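Local coordinates for lipopolysaccharide heptosyltransferase 2 (Escherichia coli, PDB 1PSW), which transfers the second heptose from ADP-L-glycero-beta-D-manno-heptose to the heptosyl-Kdo2-lipid A module while the lipopolysaccharide core is being built, at residues M1-I6 with A31-M36; S19-L24 with S46-V51. All coordinates share one frame; numbering follows the deposited sequence.

Along the chain the two contacts interleave, in the order 1-6, 19-24, 31-36, 46-51, and their centres lie about 10 Å apart. Interaction 1 pairs the strands that begin and end a beta-alpha-beta unit. Interaction 2 takes the helix between them, 11-27, which packs on the sheet face carrying Val-5, Ile-33 and Val-35, and sets it against the loop that leads into strand 51-56. They meet directly: Val-5 CG1 lies 3.5 Å from Tyr-21 OH, and Ile-33 CB lies 3.8 Å from Glu-50 O. Both belong to the Rossmann-like N-terminal domain, a six-stranded parallel sheet of order 3-2-1-4-5-6, as expected for a GT-B glycosyltransferase of family 9.

Interaction 1: M1-I6 with A31-M36; sequences MKILVI and AIIDVM
Met-1 starts the pairing with Ile-32: its carbonyl O accepts the Ile-32 N-H at 2.9 Å between Met-1 O and Ile-32 N, the donor tilted out of the carbonyl plane. The Lys-2 chain, bent at chi2 and chi3, lies side by side with Ile-32, and its NZ comes 3.4 Å from Ile-32 CG2. The same NZ remains 4.7 Å from Asp-34 OD2, too far for a salt bridge, although the opposite charges may attract. Ile-3 is gripped through both backbone polar atoms: its N donates to Ile-32 O, and its O accepts from Asp-34 N along a nearly straight N-H path (178°). On the opposite face from Lys-2, Ile-3 CD1 touches Ala-31 CB at 4.2 Å. The Leu-4 side chain returns to the Lys-2 face, while its CA-H points at Asp-34 O, 3.6 Å from Leu-4 CA. Val-5 repeats the pattern of Ile-3, bonding to Asp-34 O and Met-36 N. Its CG1 is anti to the backbone N (chi1 174°), which puts CG2 beside that N and anti to the carbonyl carbon, where it meets Ile-33 CG2 at 3.8 Å. At Ile-6, CD1 reaches the selenium of selenomethionine Met-36, 4.3 Å from CD1 to SE. Five N-H to O bonds in unbroken register, with axes 4.7 Å apart and inclined at 25°, identify a twisted parallel pair. Helix 11-27, which links the strands, packs over the face of Val-5, Ile-33 and Val-35, where Tyr-21 and Gln-25 touch Ile-33. On the other face, the Asp-34 carboxylate is satisfied by Tyr-81 OH and Asn-52 ND2. Strand 83-86 bonds to the far edge of 2-6 through Lys-2, Leu-4 and Ile-6, while strand 51-56 flanks 32-37, so the pair lies inside the sheet.

Interaction 2: S19-L24 with S46-V51; sequences SLYRTL and SRMPEV
The Tyr-21 ring receives the selenium of Met-48 at its edge: SE lies near the ring plane, 5.2 Å from the ring centroid and 87° off its normal, about equally close to CD2 and CE2. This is a Met-aromatic contact made through selenomethionine. Val-51 CG2 approaches the same two atoms, CD2 and CE2, obliquely, 3.9 Å from Tyr-21 CD2. Strand 32-37 lies against the same tyrosine, and Tyr-21 OH bonds to Ser-17 OG. At the ring's base, Tyr-21 CB meets Glu-50 CB at 3.7 Å. Bent at chi2 (76°), Glu-50 brings its carboxylate across the Arg-22 chain at CG, with OE2 3.6 Å from Arg-22 CG. The guanidinium and carboxylate planes stand 48° apart, and no direct salt bridge forms. A water joins them instead, accepting from Arg-22 NE at 3.1 Å and donating to Glu-50 OE2 at 2.7 Å, while Arg-22 NH1 bonds to Trp-157 O. The type I turn from Met-48 to Val-51 presents these three side chains to helix 11-27, a packing of helix against the loop between helix 42-45 and strand 51-56 in a Rossmann-like domain.

Interaction 1: M1-I6 with A31-M36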
HETATM    1  N   MSE A   1      -0.233 -15.206 -23.125  1.00 38.67           N
HETATM    2  CA  MSE A   1      -1.322 -14.677 -22.253  1.00 38.09           C
HETATM    3  C   MSE A   1      -1.095 -13.204 -21.907  1.00 36.12           C
HETATM    4  O   MSE A   1      -0.587 -12.887 -20.829  1.00 34.47           O
HETATM    5  CB  MSE A   1      -1.392 -15.504 -20.971  1.00 45.39           C
HETATM    6  CG  MSE A   1      -2.483 -15.069 -20.023  1.00 52.73           C
HETATM    7 SE   MSE A   1      -4.182 -15.114 -20.910  1.00 70.14          SE
HETATM    8  CE  MSE A   1      -4.763 -16.851 -20.297  1.00 60.56           C
ATOM      9  N   LYS A   2      -1.482 -12.313 -22.821  1.00 32.55           N
ATOM     10  CA  LYS A   2      -1.310 -10.871 -22.626  1.00 31.35           C
ATOM     11  C   LYS A   2      -2.468 -10.290 -21.824  1.00 29.18           C
ATOM     12  O   LYS A   2      -3.614 -10.275 -22.273  1.00 27.14           O
ATOM     13  CB  LYS A   2      -1.221 -10.148 -23.972  1.00 33.80           C
ATOM     14  CG  LYS A   2      -0.154 -10.684 -24.916  1.00 39.09           C
ATOM     15  CD  LYS A   2       1.259 -10.415 -24.420  1.00 43.61           C
ATOM     16  CE  LYS A   2       1.585  -8.926 -24.399  1.00 45.95           C
ATOM     17  NZ  LYS A   2       3.017  -8.665 -24.060  1.00 46.99           N
ATOM     18  N   ILE A   3      -2.157  -9.790 -20.639  1.00 26.62           N
ATOM     19  CA  ILE A   3      -3.178  -9.243 -19.769  1.00 25.40           C
ATOM     20  C   ILE A   3      -2.976  -7.761 -19.478  1.00 24.36           C
ATOM     21  O   ILE A   3      -1.866  -7.313 -19.193  1.00 24.41           O
ATOM     22  CB  ILE A   3      -3.201 -10.024 -18.436  1.00 23.48           C
ATOM     23  CG1 ILE A   3      -3.442 -11.510 -18.720  1.00 24.29           C
ATOM     24  CG2 ILE A   3      -4.273  -9.472 -17.527  1.00 22.69           C
ATOM     25  CD1 ILE A   3      -3.204 -12.423 -17.525  1.00 21.54           C
ATOM     26  N   LEU A   4      -4.065  -7.003 -19.563  1.00 21.80           N
ATOM     27  CA  LEU A   4      -4.034  -5.579 -19.269  1.00 21.97           C
ATOM     28  C   LEU A   4      -4.812  -5.361 -17.979  1.00 22.28           C
ATOM     29  O   LEU A   4      -5.957  -5.798 -17.854  1.00 23.97           O
ATOM     30  CB  LEU A   4      -4.688  -4.767 -20.390  1.00 21.87           C
ATOM     31  CG  LEU A   4      -4.922  -3.286 -20.053  1.00 23.34           C
ATOM     32  CD1 LEU A   4      -3.592  -2.589 -19.840  1.00 22.61           C
ATOM     33  CD2 LEU A   4      -5.706  -2.601 -21.174  1.00 25.70           C
ATOM     34  N   VAL A   5      -4.189  -4.689 -17.022  1.00 20.70           N
ATOM     35  CA  VAL A   5      -4.849  -4.423 -15.752  1.00 19.91           C
ATOM     36  C   VAL A   5      -4.998  -2.927 -15.519  1.00 20.70           C
ATOM     37  O   VAL A   5      -4.041  -2.170 -15.666  1.00 21.31           O
ATOM     38  CB  VAL A   5      -4.054  -5.028 -14.562  1.00 18.41           C
ATOM     39  CG1 VAL A   5      -4.683  -4.602 -13.236  1.00 19.30           C
ATOM     40  CG2 VAL A   5      -4.032  -6.536 -14.665  1.00 18.89           C
ATOM     41  N   ILE A   6      -6.212  -2.504 -15.185  1.00 20.99           N
ATOM     42  CA  ILE A   6      -6.459  -1.105 -14.888  1.00 21.00           C
ATOM     43  C   ILE A   6      -6.287  -1.064 -13.378  1.00 21.26           C
ATOM     44  O   ILE A   6      -7.157  -1.522 -12.637  1.00 20.29           O
ATOM     45  CB  ILE A   6      -7.902  -0.689 -15.254  1.00 22.44           C
ATOM     46  CG1 ILE A   6      -8.193  -1.011 -16.722  1.00 21.42           C
ATOM     47  CG2 ILE A   6      -8.102   0.792 -14.963  1.00 21.95           C
ATOM     48  CD1 ILE A   6      -7.281  -0.309 -17.719  1.00 22.17           C
ATOM     49  N   ALA A  31       1.885 -15.735 -18.143  1.00 25.92           N
ATOM     50  CA  ALA A  31       1.020 -14.572 -18.016  1.00 27.00           C
ATOM     51  C   ALA A  31       1.860 -13.296 -18.030  1.00 26.55           C
ATOM     52  O   ALA A  31       2.687 -13.075 -17.147  1.00 28.28           O
ATOM     53  CB  ALA A  31       0.211 -14.661 -16.722  1.00 27.25           C
ATOM     54  N   ILE A  32       1.655 -12.477 -19.056  1.00 25.88           N
ATOM     55  CA  ILE A  32       2.365 -11.208 -19.211  1.00 25.41           C
ATOM     56  C   ILE A  32       1.376 -10.133 -18.770  1.00 24.80           C
ATOM     57  O   ILE A  32       0.337  -9.930 -19.408  1.00 24.30           O
ATOM     58  CB  ILE A  32       2.768 -10.968 -20.691  1.00 27.69           C
ATOM     59  CG1 ILE A  32       3.621 -12.136 -21.198  1.00 28.43           C
ATOM     60  CG2 ILE A  32       3.541  -9.661 -20.821  1.00 26.92           C
ATOM     61  CD1 ILE A  32       4.920 -12.320 -20.446  1.00 31.96           C
ATOM     62  N   ILE A  33       1.703  -9.447 -17.680  1.00 22.75           N
ATOM     63  CA  ILE A  33       0.809  -8.444 -17.113  1.00 21.54           C
ATOM     64  C   ILE A  33       1.256  -6.991 -17.218  1.00 20.47           C
ATOM     65  O   ILE A  33       2.303  -6.614 -16.697  1.00 19.19           O
ATOM     66  CB  ILE A  33       0.549  -8.756 -15.621  1.00 20.98           C
ATOM     67  CG1 ILE A  33       0.025 -10.187 -15.473  1.00 21.68           C
ATOM     68  CG2 ILE A  33      -0.462  -7.772 -15.051  1.00 22.60           C
ATOM     69  CD1 ILE A  33       0.162 -10.751 -14.060  1.00 20.59           C
ATOM     70  N   ASP A  34       0.450  -6.181 -17.900  1.00 19.63           N
ATOM     71  CA  ASP A  34       0.727  -4.758 -18.037  1.00 19.83           C
ATOM     72  C   ASP A  34      -0.284  -4.053 -17.138  1.00 20.80           C
ATOM     73  O   ASP A  34      -1.449  -4.455 -17.070  1.00 21.02           O
ATOM     74  CB  ASP A  34       0.553  -4.291 -19.487  1.00 21.77           C
ATOM     75  CG  ASP A  34       1.605  -4.868 -20.419  1.00 26.67           C
ATOM     76  OD1 ASP A  34       2.715  -5.197 -19.941  1.00 26.44           O
ATOM     77  OD2 ASP A  34       1.333  -4.977 -21.634  1.00 28.57           O
ATOM     78  N   VAL A  35       0.160  -3.013 -16.443  1.00 19.34           N
ATOM     79  CA  VAL A  35      -0.720  -2.287 -15.541  1.00 19.76           C
ATOM     80  C   VAL A  35      -0.760  -0.811 -15.879  1.00 21.72           C
ATOM     81  O   VAL A  35       0.280  -0.158 -15.985  1.00 20.07           O
ATOM     82  CB  VAL A  35      -0.265  -2.437 -14.073  1.00 17.90           C
ATOM     83  CG1 VAL A  35      -1.222  -1.685 -13.152  1.00 19.31           C
ATOM     84  CG2 VAL A  35      -0.218  -3.908 -13.699  1.00 16.71           C
HETATM   85  N   MSE A  36      -1.972  -0.296 -16.056  1.00 21.60           N
HETATM   86  CA  MSE A  36      -2.175   1.111 -16.358  1.00 26.03           C
HETATM   87  C   MSE A  36      -2.594   1.811 -15.077  1.00 25.13           C
HETATM   88  O   MSE A  36      -3.586   1.434 -14.448  1.00 25.92           O
HETATM   89  CB  MSE A  36      -3.259   1.290 -17.417  1.00 29.42           C
HETATM   90  CG  MSE A  36      -3.431   2.738 -17.841  1.00 36.90           C
HETATM   91 SE   MSE A  36      -4.920   2.997 -19.060  1.00 52.80          SE
HETATM   92  CE  MSE A  36      -4.100   2.327 -20.650  1.00 40.70           C
TER

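Interaction 2: S19-L24 with S46-V51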
ATOM      1  N   SER A  19      -1.615  -9.127  -5.235  1.00 16.62           N
ATOM      2  CA  SER A  19      -2.106 -10.483  -4.996  1.00 17.11           C
ATOM      3  C   SER A  19      -2.777 -11.053  -6.236  1.00 16.94           C
ATOM      4  O   SER A  19      -2.682 -12.254  -6.501  1.00 16.07           O
ATOM      5  CB  SER A  19      -3.093 -10.510  -3.830  1.00 16.83           C
ATOM      6  OG  SER A  19      -2.413 -10.325  -2.604  1.00 19.45           O
ATOM      7  N   LEU A  20      -3.474 -10.206  -6.985  1.00 16.25           N
ATOM      8  CA  LEU A  20      -4.108 -10.662  -8.211  1.00 17.14           C
ATOM      9  C   LEU A  20      -3.019 -11.054  -9.217  1.00 16.28           C
ATOM     10  O   LEU A  20      -3.112 -12.104  -9.854  1.00 18.18           O
ATOM     11  CB  LEU A  20      -5.005  -9.567  -8.811  1.00 15.55           C
ATOM     12  CG  LEU A  20      -5.527  -9.867 -10.225  1.00 18.69           C
ATOM     13  CD1 LEU A  20      -6.388 -11.131 -10.215  1.00 16.86           C
ATOM     14  CD2 LEU A  20      -6.337  -8.679 -10.735  1.00 16.99           C
ATOM     15  N   TYR A  21      -1.993 -10.215  -9.356  1.00 15.72           N
ATOM     16  CA  TYR A  21      -0.903 -10.494 -10.299  1.00 17.90           C
ATOM     17  C   TYR A  21      -0.183 -11.793  -9.933  1.00 17.63           C
ATOM     18  O   TYR A  21       0.138 -12.601 -10.811  1.00 18.96           O
ATOM     19  CB  TYR A  21       0.118  -9.342 -10.343  1.00 18.69           C
ATOM     20  CG  TYR A  21      -0.509  -7.958 -10.465  1.00 20.82           C
ATOM     21  CD1 TYR A  21      -1.748  -7.786 -11.077  1.00 21.24           C
ATOM     22  CD2 TYR A  21       0.116  -6.833  -9.926  1.00 20.42           C
ATOM     23  CE1 TYR A  21      -2.362  -6.535 -11.142  1.00 21.77           C
ATOM     24  CE2 TYR A  21      -0.483  -5.574  -9.988  1.00 20.27           C
ATOM     25  CZ  TYR A  21      -1.727  -5.438 -10.595  1.00 21.64           C
ATOM     26  OH  TYR A  21      -2.350  -4.217 -10.628  1.00 23.78           O
ATOM     27  N   ARG A  22       0.073 -11.991  -8.640  1.00 16.14           N
ATOM     28  CA  ARG A  22       0.730 -13.206  -8.177  1.00 17.98           C
ATOM     29  C   ARG A  22      -0.163 -14.408  -8.454  1.00 18.73           C
ATOM     30  O   ARG A  22       0.315 -15.468  -8.842  1.00 18.06           O
ATOM     31  CB  ARG A  22       1.029 -13.133  -6.674  1.00 19.24           C
ATOM     32  CG  ARG A  22       2.134 -12.165  -6.261  1.00 18.50           C
ATOM     33  CD  ARG A  22       2.537 -12.414  -4.818  1.00 18.81           C
ATOM     34  NE  ARG A  22       3.196 -13.707  -4.673  1.00 18.77           N
ATOM     35  CZ  ARG A  22       3.385 -14.343  -3.520  1.00 19.59           C
ATOM     36  NH1 ARG A  22       2.957 -13.815  -2.381  1.00 17.67           N
ATOM     37  NH2 ARG A  22       4.023 -15.508  -3.503  1.00 20.33           N
ATOM     38  N   THR A  23      -1.466 -14.243  -8.248  1.00 18.76           N
ATOM     39  CA  THR A  23      -2.396 -15.336  -8.478  1.00 18.03           C
ATOM     40  C   THR A  23      -2.525 -15.654  -9.969  1.00 18.90           C
ATOM     41  O   THR A  23      -2.608 -16.823 -10.354  1.00 21.06           O
ATOM     42  CB  THR A  23      -3.784 -15.019  -7.881  1.00 16.72           C
ATOM     43  OG1 THR A  23      -3.636 -14.733  -6.486  1.00 16.93           O
ATOM     44  CG2 THR A  23      -4.726 -16.206  -8.039  1.00 15.84           C
ATOM     45  N   LEU A  24      -2.522 -14.624 -10.810  1.00 19.38           N
ATOM     46  CA  LEU A  24      -2.638 -14.828 -12.252  1.00 19.52           C
ATOM     47  C   LEU A  24      -1.483 -15.650 -12.805  1.00 20.23           C
ATOM     48  O   LEU A  24      -1.676 -16.507 -13.662  1.00 20.71           O
ATOM     49  CB  LEU A  24      -2.692 -13.484 -12.980  1.00 18.98           C
ATOM     50  CG  LEU A  24      -4.015 -12.718 -12.896  1.00 19.00           C
ATOM     51  CD1 LEU A  24      -3.819 -11.311 -13.428  1.00 18.79           C
ATOM     52  CD2 LEU A  24      -5.087 -13.448 -13.677  1.00 18.27           C
ATOM     53  N   SER A  46       7.274  -0.814 -10.405  1.00 23.25           N
ATOM     54  CA  SER A  46       8.611  -1.231 -10.810  1.00 25.43           C
ATOM     55  C   SER A  46       9.232  -2.143  -9.755  1.00 25.05           C
ATOM     56  O   SER A  46      10.215  -2.829 -10.027  1.00 26.90           O
ATOM     57  CB  SER A  46       9.515  -0.017 -11.042  1.00 27.35           C
ATOM     58  OG  SER A  46       9.934   0.555  -9.813  1.00 31.75           O
ATOM     59  N   ARG A  47       8.655  -2.153  -8.554  1.00 23.04           N
ATOM     60  CA  ARG A  47       9.158  -3.004  -7.488  1.00 21.69           C
ATOM     61  C   ARG A  47       8.479  -4.371  -7.485  1.00 22.97           C
ATOM     62  O   ARG A  47       8.883  -5.249  -6.724  1.00 24.21           O
ATOM     63  CB  ARG A  47       8.971  -2.333  -6.118  1.00 20.75           C
ATOM     64  CG  ARG A  47       9.664  -0.996  -5.954  1.00 21.39           C
ATOM     65  CD  ARG A  47      11.166  -1.090  -6.190  1.00 22.39           C
ATOM     66  NE  ARG A  47      11.803  -2.162  -5.422  1.00 22.25           N
ATOM     67  CZ  ARG A  47      13.122  -2.328  -5.349  1.00 24.27           C
ATOM     68  NH1 ARG A  47      13.932  -1.491  -5.989  1.00 23.23           N
ATOM     69  NH2 ARG A  47      13.634  -3.331  -4.655  1.00 20.11           N
HETATM   70  N   MSE A  48       7.448  -4.543  -8.318  1.00 23.33           N
HETATM   71  CA  MSE A  48       6.710  -5.806  -8.420  1.00 24.15           C
HETATM   72  C   MSE A  48       7.199  -6.609  -9.623  1.00 25.11           C
HETATM   73  O   MSE A  48       7.045  -6.182 -10.772  1.00 25.69           O
HETATM   74  CB  MSE A  48       5.210  -5.538  -8.582  1.00 25.69           C
HETATM   75  CG  MSE A  48       4.566  -4.836  -7.403  1.00 25.66           C
HETATM   76 SE   MSE A  48       2.727  -4.455  -7.769  1.00 36.49          SE
HETATM   77  CE  MSE A  48       2.474  -2.902  -6.599  1.00 27.72           C
ATOM     78  N   PRO A  49       7.818  -7.775  -9.375  1.00 25.77           N
ATOM     79  CA  PRO A  49       8.327  -8.624 -10.455  1.00 25.88           C
ATOM     80  C   PRO A  49       7.252  -9.237 -11.354  1.00 25.09           C
ATOM     81  O   PRO A  49       7.537  -9.651 -12.478  1.00 24.87           O
ATOM     82  CB  PRO A  49       9.145  -9.680  -9.709  1.00 26.18           C
ATOM     83  CG  PRO A  49       8.428  -9.799  -8.408  1.00 28.51           C
ATOM     84  CD  PRO A  49       8.128  -8.358  -8.059  1.00 25.71           C
ATOM     85  N   GLU A  50       6.023  -9.300 -10.853  1.00 22.71           N
ATOM     86  CA  GLU A  50       4.918  -9.863 -11.619  1.00 22.58           C
ATOM     87  C   GLU A  50       4.467  -8.939 -12.750  1.00 22.85           C
ATOM     88  O   GLU A  50       3.810  -9.380 -13.698  1.00 22.11           O
ATOM     89  CB  GLU A  50       3.715 -10.140 -10.707  1.00 23.54           C
ATOM     90  CG  GLU A  50       3.972 -11.106  -9.549  1.00 26.27           C
ATOM     91  CD  GLU A  50       4.761 -10.489  -8.403  1.00 29.24           C
ATOM     92  OE1 GLU A  50       4.751  -9.243  -8.255  1.00 28.18           O
ATOM     93  OE2 GLU A  50       5.378 -11.258  -7.631  1.00 32.25           O
ATOM     94  N   VAL A  51       4.823  -7.662 -12.652  1.00 21.96           N
ATOM     95  CA  VAL A  51       4.423  -6.678 -13.654  1.00 23.47           C
ATOM     96  C   VAL A  51       5.416  -6.535 -14.802  1.00 24.48           C
ATOM     97  O   VAL A  51       6.592  -6.245 -14.594  1.00 22.32           O
ATOM     98  CB  VAL A  51       4.193  -5.299 -13.000  1.00 22.22           C
ATOM     99  CG1 VAL A  51       3.920  -4.248 -14.066  1.00 21.18           C
ATOM    100  CG2 VAL A  51       3.021  -5.392 -12.036  1.00 21.85           C
TER
HETATM  101  O   HOH W   1       5.006 -13.907  -7.202  1.00 55.86           O